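Local coordinates for protein chromosome-partitioning ATPase Soj (Thermus thermophilus, PDB 1WCV) that hydrolyses ATP and binds double-stranded DNA cooperatively in an ATP-dependent way, and is probably involved in partitioning the bacterial chromosome, at residues R37-L43 / Y112-D118. Numbering follows the deposited sequence.
Sequences RVLLVDL and YDLVLLD
Leu39 rests on the Tyr112 ring as a knob on a plate: its CB stands 3.6 Å from the ring centroid and only 5° off the ring normal, a CH-pi contact over one face. Branch CD2 lies by ring atoms CE2 and CD2, and then meets Val115 CG1, so the leucine fills the angle between ring and valine. With Tyr112 CG anti to its own carbonyl carbon, the ring lies against strand 38-42, and its hydroxyl goes on to bond His81 on the neighbouring strand 80-83. Were this tyrosine an alanine, Leu39 CB would probably lose the ring beneath it and His81 its hydroxyl partner. Farther along the same sheet face, Leu117 CD2 lies 3.7 Å from Val41 CB, the two side chains running side by side, while Leu43 CD1 comes obliquely against Leu117 CB. The strands run parallel, 16° apart, with Leu39 N, Leu116 N, Val41 N and Asp118 N in turn as donors from strand to strand; they are neighbours in the central sheet of this P-loop ATPase. On the face covered by helix 18-33, Leu40 CD1 leans toward strand 114-118 and touches Leu116 CB, at 3.7 Å, and Val38 CG1 meets Leu116 CD1 more loosely. At the C-terminal ends, Asp42 OD1 and Asp118 OD2 are 4.3 Å apart and a water bridges them; Lys20 forms a salt bridge with Asp118 OD1, Thr21 of the nucleotide site bonds Asp118 OD2, and Thr50 bonds Asp42 OD2. At the other end Asp113 OD2 takes the Arg37 N-H through its anti lone pair, almost straight at 176°, and forms a salt bridge to Arg37 NH2 (3.2 Å), the guanidinium and carboxylate planes being clearly inclined to each other.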
loop_
_atom_site.group_PDB
_atom_site.type_symbol
_atom_site.label_atom_id
_atom_site.label_comp_id
_atom_site.label_asym_id
_atom_site.label_seq_id
_atom_site.Cartn_x
_atom_site.Cartn_y
_atom_site.Cartn_z
ATOM N N ARG A 37 23.070 -1.378 -5.602
ATOM C CA ARG A 37 24.268 -1.482 -4.772
ATOM C C ARG A 37 23.881 -0.622 -3.579
ATOM O O ARG A 37 23.687 0.583 -3.723
ATOM C CB ARG A 37 25.488 -0.867 -5.457
ATOM C CG ARG A 37 25.851 -1.474 -6.799
ATOM C CD ARG A 37 27.243 -1.032 -7.215
ATOM N NE ARG A 37 27.420 -1.066 -8.662
ATOM C CZ ARG A 37 26.827 -0.225 -9.502
ATOM N NH1 ARG A 37 27.040 -0.324 -10.806
ATOM N NH2 ARG A 37 26.027 0.723 -9.036
ATOM N N VAL A 38 23.775 -1.232 -2.407
ATOM C CA VAL A 38 23.340 -0.501 -1.228
ATOM C C VAL A 38 24.283 -0.513 -0.039
ATOM O O VAL A 38 24.850 -1.543 0.317
ATOM C CB VAL A 38 21.974 -1.045 -0.760
ATOM C CG1 VAL A 38 21.523 -0.346 0.518
ATOM C CG2 VAL A 38 20.950 -0.876 -1.870
ATOM N N LEU A 39 24.419 0.654 0.581
ATOM C CA LEU A 39 25.240 0.810 1.768
ATOM C C LEU A 39 24.328 1.229 2.922
ATOM O O LEU A 39 23.577 2.193 2.804
ATOM C CB LEU A 39 26.303 1.891 1.560
ATOM C CG LEU A 39 27.097 2.243 2.820
ATOM C CD1 LEU A 39 27.874 1.025 3.305
ATOM C CD2 LEU A 39 28.038 3.391 2.516
ATOM N N LEU A 40 24.369 0.475 4.012
ATOM C CA LEU A 40 23.585 0.810 5.193
ATOM C C LEU A 40 24.598 1.281 6.218
ATOM O O LEU A 40 25.558 0.569 6.518
ATOM C CB LEU A 40 22.843 -0.407 5.745
ATOM C CG LEU A 40 22.124 -0.208 7.086
ATOM C CD1 LEU A 40 21.048 0.863 6.944
ATOM C CD2 LEU A 40 21.509 -1.525 7.550
ATOM N N VAL A 41 24.387 2.485 6.742
ATOM C CA VAL A 41 25.280 3.051 7.740
ATOM C C VAL A 41 24.574 3.150 9.082
ATOM O O VAL A 41 23.536 3.808 9.199
ATOM C CB VAL A 41 25.746 4.464 7.328
ATOM C CG1 VAL A 41 26.737 4.996 8.346
ATOM C CG2 VAL A 41 26.364 4.435 5.934
ATOM N N ASP A 42 25.125 2.479 10.085
ATOM C CA ASP A 42 24.565 2.518 11.428
ATOM C C ASP A 42 25.165 3.747 12.106
ATOM O O ASP A 42 26.367 3.782 12.382
ATOM C CB ASP A 42 24.949 1.259 12.211
ATOM C CG ASP A 42 24.172 1.120 13.513
ATOM O OD1 ASP A 42 23.521 2.106 13.927
ATOM O OD2 ASP A 42 24.211 0.031 14.130
ATOM N N LEU A 43 24.339 4.757 12.359
ATOM C CA LEU A 43 24.823 5.977 12.999
ATOM C C LEU A 43 24.426 6.061 14.468
ATOM O O LEU A 43 24.629 7.091 15.114
ATOM C CB LEU A 43 24.297 7.210 12.256
ATOM C CG LEU A 43 24.818 7.441 10.839
ATOM C CD1 LEU A 43 24.116 8.640 10.215
ATOM C CD2 LEU A 43 26.322 7.678 10.887
ATOM N N TYR A 112 27.950 3.585 -4.679
ATOM C CA TYR A 112 26.661 2.966 -4.393
ATOM C C TYR A 112 25.497 3.666 -5.084
ATOM O O TYR A 112 25.569 4.850 -5.410
ATOM C CB TYR A 112 26.417 2.952 -2.879
ATOM C CG TYR A 112 27.401 2.107 -2.103
ATOM C CD1 TYR A 112 27.280 0.721 -2.067
ATOM C CD2 TYR A 112 28.474 2.693 -1.427
ATOM C CE1 TYR A 112 28.199 -0.064 -1.380
ATOM C CE2 TYR A 112 29.402 1.918 -0.735
ATOM C CZ TYR A 112 29.259 0.539 -0.717
ATOM O OH TYR A 112 30.171 -0.238 -0.042
ATOM N N ASP A 113 24.427 2.916 -5.320
ATOM C CA ASP A 113 23.227 3.471 -5.929
ATOM C C ASP A 113 22.433 4.157 -4.821
ATOM O O ASP A 113 21.919 5.257 -5.002
ATOM C CB ASP A 113 22.356 2.367 -6.532
ATOM C CG ASP A 113 22.985 1.719 -7.742
ATOM O OD1 ASP A 113 23.308 2.453 -8.697
ATOM O OD2 ASP A 113 23.148 0.480 -7.734
ATOM N N LEU A 114 22.348 3.487 -3.674
ATOM C CA LEU A 114 21.599 3.998 -2.528
ATOM C C LEU A 114 22.338 3.827 -1.203
ATOM O O LEU A 114 22.968 2.797 -0.948
ATOM C CB LEU A 114 20.253 3.280 -2.429
ATOM C CG LEU A 114 19.340 3.319 -3.653
ATOM C CD1 LEU A 114 18.233 2.301 -3.476
ATOM C CD2 LEU A 114 18.769 4.716 -3.841
ATOM N N VAL A 115 22.237 4.844 -0.354
ATOM C CA VAL A 115 22.876 4.825 0.953
ATOM C C VAL A 115 21.818 5.098 2.020
ATOM O O VAL A 115 21.167 6.138 1.993
ATOM C CB VAL A 115 23.965 5.910 1.049
ATOM C CG1 VAL A 115 24.710 5.779 2.377
ATOM C CG2 VAL A 115 24.924 5.788 -0.132
ATOM N N LEU A 116 21.634 4.151 2.934
ATOM C CA LEU A 116 20.647 4.304 4.008
ATOM C C LEU A 116 21.367 4.643 5.303
ATOM O O LEU A 116 22.327 3.976 5.677
ATOM C CB LEU A 116 19.838 3.011 4.192
ATOM C CG LEU A 116 18.670 2.759 3.227
ATOM C CD1 LEU A 116 19.127 2.885 1.784
ATOM C CD2 LEU A 116 18.098 1.367 3.483
ATOM N N LEU A 117 20.901 5.681 5.990
ATOM C CA LEU A 117 21.526 6.095 7.244
ATOM C C LEU A 117 20.573 5.877 8.406
ATOM O O LEU A 117 19.583 6.590 8.524
ATOM C CB LEU A 117 21.888 7.576 7.176
ATOM C CG LEU A 117 22.655 8.062 5.949
ATOM C CD1 LEU A 117 22.663 9.585 5.931
ATOM C CD2 LEU A 117 24.074 7.499 5.971
ATOM N N ASP A 118 20.866 4.899 9.258
ATOM C CA ASP A 118 20.015 4.626 10.412
ATOM C C ASP A 118 20.410 5.578 11.534
ATOM O O ASP A 118 21.347 5.314 12.281
ATOM C CB ASP A 118 20.167 3.171 10.862
ATOM C CG ASP A 118 19.127 2.773 11.892
ATOM O OD1 ASP A 118 18.043 3.402 11.914
ATOM O OD2 ASP A 118 19.378 1.827 12.671
HETATM O O HOH W 1 21.035 1.424 14.634
#